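Local coordinates for Alpha/beta hydrolase fold-3 domain-containing protein (Enterococcus faecalis, PDB 2QRU) that has no established function but, as an alpha/beta hydrolase-fold protein, probably acts as a hydrolase, at residues Thr72-Ile77 / Ser198-Ser203; Leu109-Thr114 / Gly132-Glu137. All coordinates share one frame; numbering follows the deposited sequence.

In the fold
From the N terminus, the chain first reaches 72-77, the start of helix 74-93, then runs through strand 98-103 into helix 105-119, which carries 109-114. Strand 127-130 follows, and the loop after it, 132-137, folds back on that helix, so interaction 2 closes a short loop of 17 intervening residues. Much later the loop 198-203, between helices 185-189 and 204-208, returns to 72-77 and closes interaction 1, a far longer loop that encloses interaction 2 entirely. The two contacts touch: Leu202 N lies 2.9 Å from Thr134 O, probably hydrogen-bonded, and Leu202 packs on Leu111. Together they tie helices 74-93 and 105-119 to the loop after strand 127-130 and the loop before helix 204-208.

Interaction 1. Residues Thr72-Ile77 / Ser198-Ser203; sequences TKIDHI and SAYALS. With EDO (1,2-ethanediol), chain F.
At the N-terminal end of helix 74-93, Ile74 and Asp75 in its first turn meet Tyr200 from the short 3-10 turn 198-200. The edge of the tyrosine ring faces Ile74: CG2 of Ile74 lies near the ring plane, 3.9 Å from Tyr200 CE2. The CG2 branch of Ile74 lies opposite the backbone N about the CA-CB bond, which brings this methyl to the ring, and the branched isoleucine suits a buried place where Met38 and Leu136 also pack on it. In the alpha/beta hydrolase fold this helix flanks the central sheet, and the contact joins its beginning to the loop ahead of helix 204-208. No direct hydrogen bond links the segments; a water bridges them instead. It accepts from Asp75 N at 2.9 Å, an amide in the first turn with no preceding helical carbonyl to receive it, and lies 2.8 Å from Tyr200 OH in a second hydrogen bond. Tyrosine thus offers an apolar edge to isoleucine and a hydroxyl to the water. The hydroxyl also lies 4.0 Å from Asp75 CB; the Asp75 carboxylate takes a hydrogen bond at OD2 from O1 of a 1,2-ethanediol, 2.9 Å away and probably from the crystallisation liquor. The diol also approaches Ala199, its O2 being 3.8 Å from Ala199 CB.

Interaction 2. Residues Leu109-Thr114 / Gly132-Glu137; sequences LMLQLT and GYTDLE
Leu111 of helix 105-119 reaches the loop 132-137 with a single methyl. Its CD1 lies 3.8 Å from Tyr133 O and 4.0 Å from Thr134 CG2, the side chains meeting at a slant. A chi1 of -66° sets CG beside the backbone N, from where the CD1 branch reaches both atoms; leucine, apolar and long enough to span from helix to loop, makes van der Waals contact there. Tyr133 O is buried here with no hydrogen-bonding partner in the model. The CG2 methyl of Thr134 supplies apolar surface for Leu111 CD1; separately, the Thr134 backbone hydrogen-bonds to Leu202. The next helix residue, Gln112, brings NE2 to 4.3 Å from Thr134 O, too long for a hydrogen bond. Helix 105-119 follows strand 98-103 and the sharp turn at Ser104, a turn consistent with the nucleophile elbow of the alpha/beta hydrolase fold; the loop leaves the next strand, 127-130, and Tyr133 touches residues of this presumed elbow. The CB of Tyr133 points away from 109-114, and its ring packs against Tyr108 and meets Phe138 edge-to-face. Asp135 forms an Asx turn, its OD1 accepting from Glu137 N at 2.9 Å, 31° out of the carboxylate plane, and Tyr228 OH also bonds this oxygen. Within the helix, Thr114 OG1 donates to Met110 O at 2.8 Å from above the carbonyl plane, opposite the face used by Thr114 N, so this buried hydroxyl is satisfied by its own helix.

Interaction 1. Residues Thr72-Ile77 / Ser198-Ser203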
ATOM      1  N   THR A  72      -2.001 -12.059 -11.603  1.00 25.57           N
ATOM      2  CA  THR A  72      -3.219 -12.179 -10.812  1.00 25.14           C
ATOM      3  C   THR A  72      -3.983 -10.855 -10.954  1.00 25.54           C
ATOM      4  O   THR A  72      -3.370  -9.792 -10.845  1.00 25.28           O
ATOM      5  CB  THR A  72      -2.890 -12.431  -9.326  1.00 26.02           C
ATOM      6  OG1 THR A  72      -2.128 -13.647  -9.203  1.00 25.89           O
ATOM      7  CG2 THR A  72      -4.155 -12.547  -8.510  1.00 25.21           C
ATOM      8  N   LYS A  73      -5.293 -10.930 -11.227  1.00 25.10           N
ATOM      9  CA  LYS A  73      -6.134  -9.734 -11.470  1.00 25.22           C
ATOM     10  C   LYS A  73      -6.544  -9.068 -10.159  1.00 25.59           C
ATOM     11  O   LYS A  73      -6.504  -9.709  -9.112  1.00 25.72           O
ATOM     12  CB  LYS A  73      -7.375 -10.093 -12.313  1.00 26.14           C
ATOM     13  CG  LYS A  73      -7.032 -10.699 -13.677  1.00 26.23           C
ATOM     14  CD  LYS A  73      -5.864  -9.958 -14.341  1.00 29.38           C
ATOM     15  CE  LYS A  73      -5.648 -10.473 -15.760  1.00 29.95           C
ATOM     16  NZ  LYS A  73      -4.363 -10.011 -16.340  1.00 30.85           N
ATOM     17  N   ILE A  74      -6.919  -7.790 -10.198  1.00 26.37           N
ATOM     18  CA  ILE A  74      -7.088  -7.033  -8.941  1.00 27.41           C
ATOM     19  C   ILE A  74      -8.150  -7.647  -8.033  1.00 26.26           C
ATOM     20  O   ILE A  74      -7.962  -7.715  -6.814  1.00 25.56           O
ATOM     21  CB  ILE A  74      -7.409  -5.554  -9.182  1.00 27.38           C
ATOM     22  CG1 ILE A  74      -6.163  -4.814  -9.679  1.00 29.09           C
ATOM     23  CG2 ILE A  74      -7.922  -4.891  -7.869  1.00 28.57           C
ATOM     24  CD1 ILE A  74      -6.380  -3.281  -9.804  1.00 29.37           C
ATOM     25  N   ASP A  75      -9.268  -8.076  -8.621  1.00 26.13           N
ATOM     26  CA  ASP A  75     -10.332  -8.702  -7.833  1.00 26.41           C
ATOM     27  C   ASP A  75      -9.724  -9.845  -7.006  1.00 26.61           C
ATOM     28  O   ASP A  75     -10.000  -9.961  -5.825  1.00 26.81           O
ATOM     29  CB  ASP A  75     -11.532  -9.173  -8.700  1.00 26.51           C
ATOM     30  CG  ASP A  75     -11.161 -10.249  -9.733  1.00 28.67           C
ATOM     31  OD1 ASP A  75     -10.011 -10.263 -10.224  1.00 30.22           O
ATOM     32  OD2 ASP A  75     -12.038 -11.085 -10.068  1.00 32.09           O
ATOM     33  N   HIS A  76      -8.877 -10.660  -7.637  1.00 25.75           N
ATOM     34  CA  HIS A  76      -8.264 -11.815  -6.981  1.00 25.65           C
ATOM     35  C   HIS A  76      -7.187 -11.380  -5.958  1.00 25.94           C
ATOM     36  O   HIS A  76      -7.081 -11.956  -4.865  1.00 26.21           O
ATOM     37  CB  HIS A  76      -7.688 -12.734  -8.061  1.00 25.94           C
ATOM     38  CG  HIS A  76      -7.319 -14.102  -7.572  1.00 27.58           C
ATOM     39  ND1 HIS A  76      -7.816 -15.254  -8.146  1.00 28.88           N
ATOM     40  CD2 HIS A  76      -6.489 -14.507  -6.579  1.00 29.09           C
ATOM     41  CE1 HIS A  76      -7.311 -16.308  -7.526  1.00 30.78           C
ATOM     42  NE2 HIS A  76      -6.501 -15.883  -6.573  1.00 28.44           N
ATOM     43  N   ILE A  77      -6.400 -10.363  -6.317  1.00 25.34           N
ATOM     44  CA  ILE A  77      -5.392  -9.805  -5.415  1.00 25.52           C
ATOM     45  C   ILE A  77      -6.071  -9.392  -4.100  1.00 24.75           C
ATOM     46  O   ILE A  77      -5.575  -9.703  -3.010  1.00 24.99           O
ATOM     47  CB  ILE A  77      -4.659  -8.568  -6.026  1.00 25.83           C
ATOM     48  CG1 ILE A  77      -3.830  -8.984  -7.253  1.00 25.59           C
ATOM     49  CG2 ILE A  77      -3.738  -7.884  -4.923  1.00 25.05           C
ATOM     50  CD1 ILE A  77      -3.230  -7.826  -8.022  1.00 26.53           C
ATOM     51  N   SER A 198     -16.963   0.787 -10.754  1.00 26.91           N
ATOM     52  CA  SER A 198     -17.573   1.137  -9.486  1.00 26.83           C
ATOM     53  C   SER A 198     -17.266   0.089  -8.417  1.00 26.19           C
ATOM     54  O   SER A 198     -17.134   0.439  -7.251  1.00 28.30           O
ATOM     55  CB  SER A 198     -19.090   1.336  -9.640  1.00 27.57           C
ATOM     56  OG  SER A 198     -19.633   0.205 -10.260  1.00 30.67           O
ATOM     57  N   ALA A 199     -17.132  -1.189  -8.791  1.00 26.55           N
ATOM     58  CA  ALA A 199     -16.851  -2.224  -7.770  1.00 26.67           C
ATOM     59  C   ALA A 199     -15.487  -2.020  -7.113  1.00 27.29           C
ATOM     60  O   ALA A 199     -15.235  -2.529  -6.023  1.00 28.61           O
ATOM     61  CB  ALA A 199     -16.930  -3.628  -8.356  1.00 26.60           C
ATOM     62  N   TYR A 200     -14.619  -1.262  -7.784  1.00 26.55           N
ATOM     63  CA  TYR A 200     -13.242  -1.057  -7.338  1.00 27.05           C
ATOM     64  C   TYR A 200     -13.075   0.256  -6.585  1.00 26.86           C
ATOM     65  O   TYR A 200     -11.956   0.579  -6.133  1.00 26.55           O
ATOM     66  CB  TYR A 200     -12.317  -1.075  -8.553  1.00 26.49           C
ATOM     67  CG  TYR A 200     -12.332  -2.405  -9.266  1.00 24.68           C
ATOM     68  CD1 TYR A 200     -13.319  -2.709 -10.215  1.00 24.85           C
ATOM     69  CD2 TYR A 200     -11.383  -3.398  -8.948  1.00 25.95           C
ATOM     70  CE1 TYR A 200     -13.347  -3.938 -10.851  1.00 23.94           C
ATOM     71  CE2 TYR A 200     -11.400  -4.638  -9.596  1.00 24.63           C
ATOM     72  CZ  TYR A 200     -12.394  -4.900 -10.540  1.00 25.19           C
ATOM     73  OH  TYR A 200     -12.431  -6.129 -11.186  1.00 26.23           O
ATOM     74  N   ALA A 201     -14.179   0.993  -6.450  1.00 27.15           N
ATOM     75  CA  ALA A 201     -14.178   2.307  -5.806  1.00 27.22           C
ATOM     76  C   ALA A 201     -14.784   2.279  -4.416  1.00 27.99           C
ATOM     77  O   ALA A 201     -15.819   1.629  -4.203  1.00 29.32           O
ATOM     78  CB  ALA A 201     -14.940   3.275  -6.661  1.00 27.68           C
ATOM     79  N   LEU A 202     -14.185   3.028  -3.490  1.00 26.96           N
ATOM     80  CA  LEU A 202     -14.749   3.205  -2.155  1.00 26.91           C
ATOM     81  C   LEU A 202     -15.550   4.490  -2.129  1.00 27.00           C
ATOM     82  O   LEU A 202     -15.031   5.558  -2.485  1.00 27.50           O
ATOM     83  CB  LEU A 202     -13.639   3.239  -1.101  1.00 26.85           C
ATOM     84  CG  LEU A 202     -12.836   1.932  -1.042  1.00 26.54           C
ATOM     85  CD1 LEU A 202     -11.526   2.175  -0.309  1.00 27.89           C
ATOM     86  CD2 LEU A 202     -13.659   0.835  -0.379  1.00 27.41           C
ATOM     87  N   SER A 203     -16.805   4.384  -1.688  1.00 25.91           N
ATOM     88  CA  SER A 203     -17.672   5.555  -1.553  1.00 25.71           C
ATOM     89  C   SER A 203     -17.299   6.393  -0.346  1.00 25.61           C
ATOM     90  O   SER A 203     -16.689   5.912   0.604  1.00 25.75           O
ATOM     91  CB  SER A 203     -19.147   5.133  -1.401  1.00 26.34           C
ATOM     92  OG  SER A 203     -19.244   4.401  -0.195  1.00 25.74           O
TER
HETATM   93  C1  EDO F 277     -15.707  -9.671  -8.846  1.00 61.82           C
HETATM   94  O1  EDO F 277     -14.712 -10.664  -9.138  1.00 60.99           O
HETATM   95  C2  EDO F 277     -15.102  -8.294  -9.108  1.00 62.25           C
HETATM   96  O2  EDO F 277     -16.102  -7.268  -9.184  1.00 62.76           O
HETATM   97  O   HOH W   1      -9.930  -7.341 -11.347  1.00 28.32           O

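Interaction 2. Residues Leu109-Thr114 / Gly132-Glu137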
ATOM      1  N   LEU A 109      -4.804  -0.794  -1.478  1.00 23.84           N
ATOM      2  CA  LEU A 109      -4.988  -2.135  -0.936  1.00 24.42           C
ATOM      3  C   LEU A 109      -5.414  -2.051   0.528  1.00 23.81           C
ATOM      4  O   LEU A 109      -6.377  -2.709   0.926  1.00 25.14           O
ATOM      5  CB  LEU A 109      -3.714  -2.981  -1.123  1.00 24.48           C
ATOM      6  CG  LEU A 109      -3.395  -3.362  -2.575  1.00 24.70           C
ATOM      7  CD1 LEU A 109      -2.004  -4.050  -2.567  1.00 26.37           C
ATOM      8  CD2 LEU A 109      -4.510  -4.233  -3.254  1.00 26.90           C
HETATM    9  N   MSE A 110      -4.745  -1.202   1.306  1.00 23.72           N
HETATM   10  CA  MSE A 110      -5.088  -1.022   2.721  1.00 24.45           C
HETATM   11  C   MSE A 110      -6.554  -0.603   2.930  1.00 22.55           C
HETATM   12  O   MSE A 110      -7.307  -1.132   3.799  1.00 24.44           O
HETATM   13  CB  MSE A 110      -4.185   0.053   3.337  1.00 24.22           C
HETATM   14  CG  MSE A 110      -4.729   0.573   4.696  1.00 24.50           C
HETATM   15 SE   MSE A 110      -3.488   1.981   5.284  0.80 30.15          SE
HETATM   16  CE  MSE A 110      -4.194   3.408   4.123  1.00 26.34           C
ATOM     17  N   LEU A 111      -6.990   0.347   2.102  1.00 22.88           N
ATOM     18  CA  LEU A 111      -8.349   0.871   2.236  1.00 23.84           C
ATOM     19  C   LEU A 111      -9.396  -0.171   1.820  1.00 23.14           C
ATOM     20  O   LEU A 111     -10.426  -0.353   2.494  1.00 24.68           O
ATOM     21  CB  LEU A 111      -8.495   2.179   1.460  1.00 24.40           C
ATOM     22  CG  LEU A 111      -7.643   3.313   2.059  1.00 23.69           C
ATOM     23  CD1 LEU A 111      -7.542   4.487   1.048  1.00 27.07           C
ATOM     24  CD2 LEU A 111      -8.215   3.790   3.394  1.00 27.27           C
ATOM     25  N   GLN A 112      -9.106  -0.907   0.734  1.00 23.18           N
ATOM     26  CA  GLN A 112      -9.983  -1.984   0.317  1.00 23.11           C
ATOM     27  C   GLN A 112     -10.014  -3.079   1.396  1.00 23.38           C
ATOM     28  O   GLN A 112     -11.083  -3.551   1.746  1.00 23.51           O
ATOM     29  CB  GLN A 112      -9.538  -2.580  -1.025  1.00 24.21           C
ATOM     30  CG  GLN A 112      -9.777  -1.639  -2.211  1.00 24.72           C
ATOM     31  CD  GLN A 112     -11.258  -1.544  -2.602  1.00 29.76           C
ATOM     32  OE1 GLN A 112     -12.083  -2.340  -2.163  1.00 30.33           O
ATOM     33  NE2 GLN A 112     -11.590  -0.535  -3.414  1.00 34.63           N
ATOM     34  N   LEU A 113      -8.862  -3.429   1.938  1.00 22.74           N
ATOM     35  CA  LEU A 113      -8.799  -4.475   2.991  1.00 22.70           C
ATOM     36  C   LEU A 113      -9.639  -4.030   4.191  1.00 22.88           C
ATOM     37  O   LEU A 113     -10.427  -4.808   4.759  1.00 23.36           O
ATOM     38  CB  LEU A 113      -7.336  -4.668   3.404  1.00 22.82           C
ATOM     39  CG  LEU A 113      -7.095  -5.634   4.573  1.00 21.78           C
ATOM     40  CD1 LEU A 113      -7.663  -7.035   4.292  1.00 23.60           C
ATOM     41  CD2 LEU A 113      -5.608  -5.712   4.835  1.00 22.13           C
ATOM     42  N   THR A 114      -9.493  -2.755   4.561  1.00 22.72           N
ATOM     43  CA  THR A 114     -10.238  -2.224   5.705  1.00 23.00           C
ATOM     44  C   THR A 114     -11.743  -2.470   5.571  1.00 23.20           C
ATOM     45  O   THR A 114     -12.380  -2.963   6.485  1.00 23.44           O
ATOM     46  CB  THR A 114      -9.927  -0.735   5.926  1.00 23.04           C
ATOM     47  OG1 THR A 114      -8.545  -0.614   6.254  1.00 23.55           O
ATOM     48  CG2 THR A 114     -10.760  -0.204   7.113  1.00 25.05           C
ATOM     49  N   GLY A 132      -1.806   6.993  -1.465  1.00 24.02           N
ATOM     50  CA  GLY A 132      -2.680   5.970  -2.068  1.00 23.39           C
ATOM     51  C   GLY A 132      -3.894   6.615  -2.742  1.00 23.72           C
ATOM     52  O   GLY A 132      -3.918   7.821  -3.061  1.00 22.30           O
ATOM     53  N   TYR A 133      -4.930   5.788  -2.922  1.00 24.05           N
ATOM     54  CA  TYR A 133      -6.118   6.182  -3.673  1.00 23.91           C
ATOM     55  C   TYR A 133      -7.288   5.293  -3.303  1.00 24.62           C
ATOM     56  O   TYR A 133      -7.079   4.210  -2.734  1.00 24.31           O
ATOM     57  CB  TYR A 133      -5.827   6.162  -5.161  1.00 25.18           C
ATOM     58  CG  TYR A 133      -4.947   5.045  -5.666  1.00 24.99           C
ATOM     59  CD1 TYR A 133      -3.543   5.190  -5.700  1.00 25.39           C
ATOM     60  CD2 TYR A 133      -5.508   3.856  -6.180  1.00 27.24           C
ATOM     61  CE1 TYR A 133      -2.712   4.161  -6.195  1.00 26.17           C
ATOM     62  CE2 TYR A 133      -4.679   2.839  -6.654  1.00 27.27           C
ATOM     63  CZ  TYR A 133      -3.295   3.009  -6.689  1.00 27.62           C
ATOM     64  OH  TYR A 133      -2.464   2.020  -7.192  1.00 26.56           O
ATOM     65  N   THR A 134      -8.510   5.749  -3.639  1.00 24.75           N
ATOM     66  CA  THR A 134      -9.729   5.119  -3.147  1.00 25.76           C
ATOM     67  C   THR A 134     -10.496   4.462  -4.312  1.00 25.82           C
ATOM     68  O   THR A 134     -11.468   3.745  -4.090  1.00 26.72           O
ATOM     69  CB  THR A 134     -10.660   6.177  -2.495  1.00 26.63           C
ATOM     70  OG1 THR A 134     -10.787   7.288  -3.391  1.00 26.01           O
ATOM     71  CG2 THR A 134     -10.095   6.659  -1.146  1.00 28.76           C
ATOM     72  N   ASP A 135     -10.047   4.729  -5.533  1.00 26.00           N
ATOM     73  CA  ASP A 135     -10.633   4.141  -6.735  1.00 25.67           C
ATOM     74  C   ASP A 135      -9.558   4.160  -7.824  1.00 25.57           C
ATOM     75  O   ASP A 135      -8.449   4.655  -7.603  1.00 26.09           O
ATOM     76  CB  ASP A 135     -11.948   4.857  -7.125  1.00 25.19           C
ATOM     77  CG  ASP A 135     -11.741   6.287  -7.588  1.00 26.77           C
ATOM     78  OD1 ASP A 135     -10.867   6.517  -8.459  1.00 24.87           O
ATOM     79  OD2 ASP A 135     -12.471   7.186  -7.102  1.00 28.92           O
ATOM     80  N   LEU A 136      -9.886   3.576  -8.975  1.00 25.69           N
ATOM     81  CA  LEU A 136      -8.915   3.423 -10.049  1.00 24.96           C
ATOM     82  C   LEU A 136      -9.196   4.388 -11.225  1.00 25.08           C
ATOM     83  O   LEU A 136      -8.573   4.273 -12.295  1.00 24.81           O
ATOM     84  CB  LEU A 136      -8.909   1.949 -10.508  1.00 25.78           C
ATOM     85  CG  LEU A 136      -8.517   0.968  -9.379  1.00 26.32           C
ATOM     86  CD1 LEU A 136      -8.711  -0.469  -9.852  1.00 27.82           C
ATOM     87  CD2 LEU A 136      -7.103   1.203  -8.888  1.00 30.21           C
ATOM     88  N   GLU A 137     -10.092   5.368 -11.026  1.00 24.78           N
ATOM     89  CA  GLU A 137     -10.532   6.205 -12.165  1.00 24.71           C
ATOM     90  C   GLU A 137      -9.363   6.963 -12.781  1.00 24.90           C
ATOM     91  O   GLU A 137      -9.315   7.181 -13.986  1.00 25.24           O
ATOM     92  CB  GLU A 137     -11.610   7.205 -11.746  1.00 25.13           C
ATOM     93  CG  GLU A 137     -12.834   6.541 -11.192  1.00 26.18           C
ATOM     94  CD  GLU A 137     -13.458   5.594 -12.201  1.00 29.76           C
ATOM     95  OE1 GLU A 137     -13.645   6.002 -13.371  1.00 28.08           O
ATOM     96  OE2 GLU A 137     -13.720   4.446 -11.812  1.00 30.70           O
TER